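Local coordinates for NTF2-like Protein (Anabaena variabilis ATCC 29413, PDB 3DMC) that is of unknown function but adopts the NTF2-like fold of the SnoaL-like family, in which a curved sheet and helices usually enclose a pocket, at residues 92-97 with 107-112; 12-17 with 113-118. All blocks are in the same frame, centred on the assembly; numbering follows the deposited sequence.

Contact 1 of 2, residues 92-97 with 107-112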
ATOM      1  N   PHE A  92       2.459   6.563  -1.610  1.00  9.72           N
ATOM      2  CA  PHE A  92       2.180   6.846  -3.009  1.00  7.84           C
ATOM      3  C   PHE A  92       1.540   5.605  -3.616  1.00  8.32           C
ATOM      4  O   PHE A  92       2.160   4.565  -3.684  1.00 11.10           O
ATOM      5  CB  PHE A  92       3.501   7.157  -3.728  1.00  9.55           C
ATOM      6  CG  PHE A  92       4.183   8.388  -3.224  1.00  9.33           C
ATOM      7  CD1 PHE A  92       5.077   8.310  -2.120  1.00  7.40           C
ATOM      8  CD2 PHE A  92       3.970   9.621  -3.826  1.00 11.40           C
ATOM      9  CE1 PHE A  92       5.694   9.435  -1.651  1.00 13.37           C
ATOM     10  CE2 PHE A  92       4.607  10.748  -3.347  1.00 11.41           C
ATOM     11  CZ  PHE A  92       5.454  10.656  -2.263  1.00 11.57           C
ATOM     12  N   GLU A  93       0.302   5.758  -4.075  1.00  7.20           N
ATOM     13  CA  GLU A  93      -0.406   4.711  -4.775  1.00  9.03           C
ATOM     14  C   GLU A  93      -0.383   5.105  -6.244  1.00 10.48           C
ATOM     15  O   GLU A  93      -0.942   6.155  -6.647  1.00  6.97           O
ATOM     16  CB  GLU A  93      -1.851   4.570  -4.305  1.00  8.77           C
ATOM     17  CG  GLU A  93      -2.034   4.078  -2.886  1.00  8.38           C
ATOM     18  CD  GLU A  93      -3.496   4.032  -2.496  1.00 10.18           C
ATOM     19  OE1 GLU A  93      -4.263   3.327  -3.220  1.00  8.00           O
ATOM     20  OE2 GLU A  93      -3.858   4.692  -1.489  1.00 10.73           O
ATOM     21  N   PHE A  94       0.244   4.240  -7.025  1.00  7.82           N
ATOM     22  CA  PHE A  94       0.496   4.524  -8.447  1.00  8.84           C
ATOM     23  C   PHE A  94       0.302   3.322  -9.391  1.00 10.78           C
ATOM     24  O   PHE A  94       0.148   2.168  -8.969  1.00  7.25           O
ATOM     25  CB  PHE A  94       1.857   5.217  -8.654  1.00 11.25           C
ATOM     26  CG  PHE A  94       3.050   4.348  -8.348  1.00 11.00           C
ATOM     27  CD1 PHE A  94       3.615   4.306  -7.078  1.00  9.94           C
ATOM     28  CD2 PHE A  94       3.624   3.572  -9.345  1.00 12.31           C
ATOM     29  CE1 PHE A  94       4.710   3.507  -6.824  1.00  9.40           C
ATOM     30  CE2 PHE A  94       4.705   2.774  -9.086  1.00 10.52           C
ATOM     31  CZ  PHE A  94       5.257   2.735  -7.823  1.00 11.69           C
ATOM     32  N   ARG A  95       0.290   3.641 -10.684  1.00  9.99           N
ATOM     33  CA  ARG A  95       0.182   2.633 -11.767  1.00  7.97           C
ATOM     34  C   ARG A  95       1.413   2.784 -12.623  1.00  8.47           C
ATOM     35  O   ARG A  95       1.844   3.922 -12.892  1.00  9.57           O
ATOM     36  CB  ARG A  95      -1.109   2.839 -12.609  1.00  8.94           C
ATOM     37  CG  ARG A  95      -2.424   2.582 -11.856  1.00 10.05           C
ATOM     38  CD  ARG A  95      -3.667   3.152 -12.528  1.00 13.83           C
ATOM     39  NE  ARG A  95      -3.760   2.620 -13.900  1.00 17.56           N
ATOM     40  CZ  ARG A  95      -3.413   3.301 -14.998  1.00 21.76           C
ATOM     41  NH1 ARG A  95      -2.965   4.549 -14.906  1.00 20.76           N
ATOM     42  NH2 ARG A  95      -3.513   2.730 -16.203  1.00 19.40           N
ATOM     43  N   ASP A  96       2.029   1.652 -12.983  1.00  6.95           N
ATOM     44  CA  ASP A  96       3.249   1.700 -13.757  1.00  9.55           C
ATOM     45  C   ASP A  96       3.259   0.684 -14.885  1.00  8.64           C
ATOM     46  O   ASP A  96       2.405  -0.229 -14.985  1.00 10.93           O
ATOM     47  CB  ASP A  96       4.506   1.651 -12.870  1.00  9.23           C
ATOM     48  CG  ASP A  96       4.726   0.318 -12.156  1.00 10.58           C
ATOM     49  OD1 ASP A  96       3.910  -0.618 -12.307  1.00 10.44           O
ATOM     50  OD2 ASP A  96       5.754   0.247 -11.421  1.00 11.61           O
ATOM     51  N   GLU A  97       4.208   0.912 -15.763  1.00 10.41           N
ATOM     52  CA  GLU A  97       4.437  -0.002 -16.883  1.00 10.22           C
ATOM     53  C   GLU A  97       5.778   0.157 -17.541  1.00 11.86           C
ATOM     54  O   GLU A  97       6.357   1.242 -17.583  1.00 12.31           O
ATOM     55  CB  GLU A  97       3.361   0.153 -17.928  1.00 13.69           C
ATOM     56  CG  GLU A  97       3.353   1.472 -18.596  1.00 21.95           C
ATOM     57  CD  GLU A  97       2.271   1.543 -19.665  1.00 30.96           C
ATOM     58  OE1 GLU A  97       1.513   0.549 -19.809  1.00 34.32           O
ATOM     59  OE2 GLU A  97       2.189   2.576 -20.357  1.00 46.14           O
ATOM     60  N   ASN A 107       1.559  -2.743 -13.591  1.00 10.00           N
ATOM     61  CA  ASN A 107       1.156  -2.998 -12.205  1.00  6.88           C
ATOM     62  C   ASN A 107       0.520  -1.818 -11.486  1.00  6.19           C
ATOM     63  O   ASN A 107       0.504  -0.668 -11.956  1.00  8.21           O
ATOM     64  CB  ASN A 107       2.356  -3.525 -11.411  1.00  8.65           C
ATOM     65  CG  ASN A 107       2.007  -4.663 -10.478  1.00  9.62           C
ATOM     66  OD1 ASN A 107       0.829  -4.987 -10.245  1.00 10.19           O
ATOM     67  ND2 ASN A 107       3.059  -5.289  -9.902  1.00 10.03           N
ATOM     68  N   ARG A 108      -0.045  -2.154 -10.350  1.00  5.01           N
ATOM     69  CA  ARG A 108      -0.464  -1.209  -9.352  1.00  6.26           C
ATOM     70  C   ARG A 108       0.471  -1.434  -8.176  1.00 10.17           C
ATOM     71  O   ARG A 108       0.826  -2.572  -7.851  1.00  9.96           O
ATOM     72  CB  ARG A 108      -1.933  -1.384  -8.931  1.00  6.69           C
ATOM     73  CG  ARG A 108      -2.952  -0.936  -9.974  1.00 11.17           C
ATOM     74  CD  ARG A 108      -4.354  -0.928  -9.479  1.00 15.14           C
ATOM     75  NE  ARG A 108      -5.183  -0.111 -10.373  1.00 20.35           N
ATOM     76  CZ  ARG A 108      -6.153   0.694  -9.963  1.00 19.45           C
ATOM     77  NH1 ARG A 108      -6.431   0.822  -8.670  1.00 17.40           N
ATOM     78  NH2 ARG A 108      -6.854   1.371 -10.853  1.00 22.11           N
ATOM     79  N   VAL A 109       0.936  -0.322  -7.623  1.00  8.97           N
ATOM     80  CA  VAL A 109       1.932  -0.346  -6.559  1.00  7.78           C
ATOM     81  C   VAL A 109       1.615   0.691  -5.517  1.00  7.75           C
ATOM     82  O   VAL A 109       1.120   1.762  -5.801  1.00  7.51           O
ATOM     83  CB  VAL A 109       3.355  -0.088  -7.108  1.00  8.07           C
ATOM     84  CG1 VAL A 109       4.426  -0.381  -6.024  1.00  8.32           C
ATOM     85  CG2 VAL A 109       3.616  -0.909  -8.384  1.00  9.02           C
ATOM     86  N   ALA A 110       1.940   0.349  -4.280  1.00  8.93           N
ATOM     87  CA  ALA A 110       2.003   1.332  -3.232  1.00  6.93           C
ATOM     88  C   ALA A 110       3.402   1.294  -2.644  1.00  7.50           C
ATOM     89  O   ALA A 110       3.898   0.262  -2.260  1.00  8.94           O
ATOM     90  CB  ALA A 110       0.968   1.069  -2.152  1.00  9.00           C
ATOM     91  N   VAL A 111       4.053   2.440  -2.642  0.50  6.88           N
ATOM     92  CA  VAL A 111       5.303   2.581  -1.906  0.50  8.45           C
ATOM     93  C   VAL A 111       5.131   3.616  -0.810  0.50  9.09           C
ATOM     94  O   VAL A 111       4.589   4.707  -1.008  0.50 10.53           O
ATOM     95  CB  VAL A 111       6.528   2.920  -2.788  0.50  8.88           C
ATOM     96  CG1 VAL A 111       6.703   1.860  -3.908  0.50  6.47           C
ATOM     97  CG2 VAL A 111       6.457   4.351  -3.336  0.50  8.01           C
ATOM     98  N   SER A 112       5.637   3.225   0.345  1.00  9.11           N
ATOM     99  CA  SER A 112       5.530   3.967   1.577  1.00  7.22           C
ATOM    100  C   SER A 112       6.937   4.389   2.011  1.00  7.99           C
ATOM    101  O   SER A 112       7.841   3.568   2.030  1.00  9.34           O
ATOM    102  CB  SER A 112       4.879   3.067   2.640  1.00  8.15           C
ATOM    103  OG  SER A 112       4.691   3.747   3.858  1.00  8.89           O
TER
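Phe94 and Val109 form the tight centre of this antiparallel hairpin pairing. Their side chains lie side by side and point the same way. Val109 CB sits over one face of the Phe94 ring, offset toward the rim, in a CH-pi contact 3.8 Å from the ring centroid. Phe94 CG stands between the backbone N and the carbonyl carbon (chi1 68°), which starts the ring off toward Val109. In one of its two conformers, Val111 sets CG1 at the ring edge, 3.9 Å from Phe94 CE1. Asp96 lies on the same face of the sheet, its OD2 3.9 Å from Val109 CG2, and its side chain is close to a bound acetate. Six backbone hydrogen bonds join the hydrogen-bonded pairs Phe92-Val111, Phe94-Val109 and Asp96-Asn107. The bond from Phe94 N to Val109 O is nearly straight, 2.9 Å long with 176° at the hydrogen.

Arg95 and Arg108, on the other face, are more loosely packed and partly exposed. Their aliphatic parts run alongside each other, with Arg95 CG 4.0 Å from Arg108 CG. The guanidinium planes are turned 69° apart, and Arg95 NE comes within 4.5 Å of Arg108 NH2. The C-terminal Asn134 O accepts a hydrogen bond from NE of each arginine, which would probably ease the repulsion between them, and Arg95 NH1 also bonds to Ser79 of strand 75-85. On this face Glu93 makes a salt bridge to Arg124 and a hydrogen bond to Tyr126 of the second subunit, and Arg108 a cation-pi contact with Trp44 of that subunit.

Strands 75-85 and 119-127 flank the hairpin, and helix 9-27 covers the face of Phe92 and Phe94, where Phe18 stacks on Phe92 and Phe21 touches Phe94.

Contact 2 of 2, residues 12-17 with 113-118; sequences KVAHQG and FDVRGD
Val13 and Val115 make the closest apolar contact between the helix and the end of the strand, CG1 to CG1 at 3.7 Å. Each valine holds CG1 anti to its backbone N (170° at Val13), which brings the two CG1 methyls together. Ala14 CB, one residue on, lies 4.2 Å from both Val115 CG2 and Phe113 CD2.

A second group of contacts sets side chains against backbone. Val13 CG2 rests 3.5 Å from Gly117 O in the turn after the strand, and Val13 CG1 is near Asp118 O. Phe113 brings its ring edge to the helix, with CE2 3.8 Å from Ala14 O, which lies near the ring plane. Gly17 packs close to the same corner of the ring, its C 4.0 Å from Phe113 CE2. No hydrogen bond crosses between the segments. An alanine at Val13, lacking CG1 and CG2, would probably open a gap between Val115 CG1 and the carbonyls of Gly117 and Asp118.

Asn9, earlier on the same helix, bonds to Gly117 O. The N-terminal helix 9-27 thus packs across the concave side of the curved sheet, as in NTF2-like folds, with Val90 and Phe92 of strand 89-100 beneath Ala14 and Tyr123 of strand 119-127 against Phe113.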
ATOM      1  N   LYS A  12       6.902  17.353   1.646  1.00 13.30           N
ATOM      2  CA  LYS A  12       7.872  17.963   0.770  1.00 12.30           C
ATOM      3  C   LYS A  12       9.000  16.994   0.427  1.00 14.11           C
ATOM      4  O   LYS A  12       9.310  16.729  -0.738  1.00 12.36           O
ATOM      5  CB  LYS A  12       8.441  19.244   1.388  1.00 15.29           C
ATOM      6  CG  LYS A  12       9.335  19.997   0.420  1.00 21.53           C
ATOM      7  CD  LYS A  12       9.561  21.431   0.881  1.00 33.25           C
ATOM      8  CE  LYS A  12      10.609  22.133   0.029  1.00 32.81           C
ATOM      9  NZ  LYS A  12      11.947  21.520   0.241  1.00 39.78           N
ATOM     10  N   VAL A  13       9.597  16.446   1.474  1.00 12.56           N
ATOM     11  CA  VAL A  13      10.742  15.543   1.324  1.00 13.63           C
ATOM     12  C   VAL A  13      10.323  14.273   0.578  1.00  9.02           C
ATOM     13  O   VAL A  13      11.010  13.826  -0.335  1.00  8.89           O
ATOM     14  CB  VAL A  13      11.398  15.214   2.685  1.00 12.75           C
ATOM     15  CG1 VAL A  13      12.425  14.081   2.553  1.00 12.24           C
ATOM     16  CG2 VAL A  13      12.036  16.459   3.236  1.00 17.16           C
ATOM     17  N   ALA A  14       9.201  13.696   0.972  1.00 10.10           N
ATOM     18  CA  ALA A  14       8.697  12.458   0.289  1.00 10.43           C
ATOM     19  C   ALA A  14       8.485  12.718  -1.204  1.00 11.97           C
ATOM     20  O   ALA A  14       8.849  11.886  -2.067  1.00 10.99           O
ATOM     21  CB  ALA A  14       7.383  11.927   0.936  1.00 11.80           C
ATOM     22  N   HIS A  15       7.881  13.859  -1.507  1.00 13.09           N
ATOM     23  CA  HIS A  15       7.614  14.180  -2.922  1.00 13.16           C
ATOM     24  C   HIS A  15       8.924  14.307  -3.672  1.00 13.12           C
ATOM     25  O   HIS A  15       9.021  13.922  -4.844  1.00 14.04           O
ATOM     26  CB  HIS A  15       6.764  15.442  -3.127  1.00 13.86           C
ATOM     27  CG  HIS A  15       5.277  15.219  -3.074  1.00 12.08           C
ATOM     28  ND1 HIS A  15       4.570  14.629  -4.100  1.00 12.29           N
ATOM     29  CD2 HIS A  15       4.367  15.527  -2.122  1.00 13.32           C
ATOM     30  CE1 HIS A  15       3.289  14.575  -3.773  1.00 15.10           C
ATOM     31  NE2 HIS A  15       3.139  15.119  -2.578  1.00 11.77           N
ATOM     32  N   GLN A  16       9.944  14.850  -3.024  1.00 13.37           N
ATOM     33  CA  GLN A  16      11.237  14.982  -3.704  1.00 13.64           C
ATOM     34  C   GLN A  16      11.792  13.597  -3.940  1.00 13.49           C
ATOM     35  O   GLN A  16      12.285  13.289  -5.009  1.00 11.78           O
ATOM     36  CB  GLN A  16      12.241  15.821  -2.918  1.00 18.56           C
ATOM     37  CG  GLN A  16      13.560  15.995  -3.663  1.00 24.05           C
ATOM     38  CD  GLN A  16      13.378  16.701  -5.011  1.00 26.08           C
ATOM     39  OE1 GLN A  16      13.411  16.073  -6.083  1.00 28.19           O
ATOM     40  NE2 GLN A  16      13.159  18.005  -4.955  1.00 30.33           N
ATOM     41  N   GLY A  17      11.705  12.755  -2.931  1.00 12.46           N
ATOM     42  CA  GLY A  17      12.104  11.343  -3.071  1.00 13.56           C
ATOM     43  C   GLY A  17      11.382  10.641  -4.199  1.00 10.34           C
ATOM     44  O   GLY A  17      11.998   9.865  -4.964  1.00 12.49           O
ATOM     45  N   PHE A 113       7.110   5.683   2.251  1.00  6.85           N
ATOM     46  CA  PHE A 113       8.388   6.206   2.787  1.00  6.63           C
ATOM     47  C   PHE A 113       8.185   6.725   4.217  1.00  6.07           C
ATOM     48  O   PHE A 113       7.158   7.365   4.518  1.00 11.14           O
ATOM     49  CB  PHE A 113       8.892   7.450   1.982  1.00  9.40           C
ATOM     50  CG  PHE A 113       9.121   7.233   0.502  1.00 11.65           C
ATOM     51  CD1 PHE A 113       9.397   6.006  -0.020  1.00 10.55           C
ATOM     52  CD2 PHE A 113       9.168   8.333  -0.363  1.00 14.26           C
ATOM     53  CE1 PHE A 113       9.633   5.826  -1.380  1.00 16.21           C
ATOM     54  CE2 PHE A 113       9.409   8.160  -1.698  1.00 15.69           C
ATOM     55  CZ  PHE A 113       9.662   6.898  -2.215  1.00 13.77           C
ATOM     56  N   ASP A 114       9.197   6.554   5.070  1.00  9.49           N
ATOM     57  CA  ASP A 114       9.316   7.375   6.284  1.00 11.17           C
ATOM     58  C   ASP A 114      10.336   8.461   6.023  1.00 12.18           C
ATOM     59  O   ASP A 114      11.384   8.214   5.412  1.00 13.26           O
ATOM     60  CB  ASP A 114       9.784   6.558   7.484  1.00 10.65           C
ATOM     61  CG  ASP A 114       8.690   5.742   8.097  1.00 13.48           C
ATOM     62  OD1 ASP A 114       7.608   5.610   7.505  1.00 13.73           O
ATOM     63  OD2 ASP A 114       8.897   5.251   9.222  1.00 18.82           O
ATOM     64  N   VAL A 115      10.034   9.637   6.539  1.00 12.86           N
ATOM     65  CA  VAL A 115      10.926  10.803   6.446  1.00 13.56           C
ATOM     66  C   VAL A 115      11.539  11.156   7.783  1.00 14.12           C
ATOM     67  O   VAL A 115      10.878  11.170   8.834  1.00 11.70           O
ATOM     68  CB  VAL A 115      10.176  12.029   5.898  1.00 14.18           C
ATOM     69  CG1 VAL A 115      11.046  13.299   5.940  1.00 11.69           C
ATOM     70  CG2 VAL A 115       9.705  11.775   4.469  1.00 13.94           C
ATOM     71  N   ARG A 116      12.828  11.442   7.701  1.00 13.92           N
ATOM     72  CA  ARG A 116      13.614  11.957   8.825  1.00 18.20           C
ATOM     73  C   ARG A 116      14.456  13.149   8.377  1.00 15.23           C
ATOM     74  O   ARG A 116      15.477  12.999   7.686  1.00 15.64           O
ATOM     75  CB  ARG A 116      14.488  10.866   9.435  1.00 18.33           C
ATOM     76  CG  ARG A 116      15.150  11.298  10.755  1.00 20.19           C
ATOM     77  CD  ARG A 116      16.357  10.423  11.129  1.00 22.06           C
ATOM     78  NE  ARG A 116      15.931   9.052  11.346  1.00 16.66           N
ATOM     79  CZ  ARG A 116      16.614   7.976  10.971  1.00 15.11           C
ATOM     80  NH1 ARG A 116      17.783   8.090  10.375  1.00 20.56           N
ATOM     81  NH2 ARG A 116      16.102   6.781  11.197  1.00 17.83           N
ATOM     82  N   GLY A 117      14.009  14.325   8.779  1.00 16.21           N
ATOM     83  CA  GLY A 117      14.680  15.569   8.375  1.00 17.49           C
ATOM     84  C   GLY A 117      14.546  15.780   6.889  1.00 16.60           C
ATOM     85  O   GLY A 117      13.446  15.776   6.344  1.00 17.51           O
ATOM     86  N   ASP A 118      15.686  15.912   6.239  1.00 18.59           N
ATOM     87  CA  ASP A 118      15.740  16.210   4.811  1.00 19.33           C
ATOM     88  C   ASP A 118      15.964  14.930   4.037  1.00 16.42           C
ATOM     89  O   ASP A 118      16.240  14.939   2.843  1.00 17.48           O
ATOM     90  CB  ASP A 118      16.793  17.278   4.482  1.00 20.86           C
ATOM     91  CG  ASP A 118      18.205  16.856   4.821  1.00 26.98           C
ATOM     92  OD1 ASP A 118      18.395  16.046   5.765  1.00 37.99           O
ATOM     93  OD2 ASP A 118      19.130  17.353   4.151  1.00 38.89           O
TER

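Both contacts use strand 103-116, and their centres are about 17 Å apart. Contact 1 pairs it with strand 89-100 inside the sheet, nearer the centre of the chain. Contact 2 sets helix 9-27 on the far end of the strand, where buried side chains give way to an exposed turn. Contact 1 combines regular backbone bonding with the face of Phe92 and Phe94 and the face of Glu93, Arg95 and Arg108; contact 2 relies on apolar side-chain packing and side chains set against backbone, with no hydrogen bond across. The two meet at Phe92, whose CZ lies 3.6 Å from Ala14 O and whose CE1 lies 3.9 Å from Phe113 CD2. In sequence, contact 1 is nested inside contact 2.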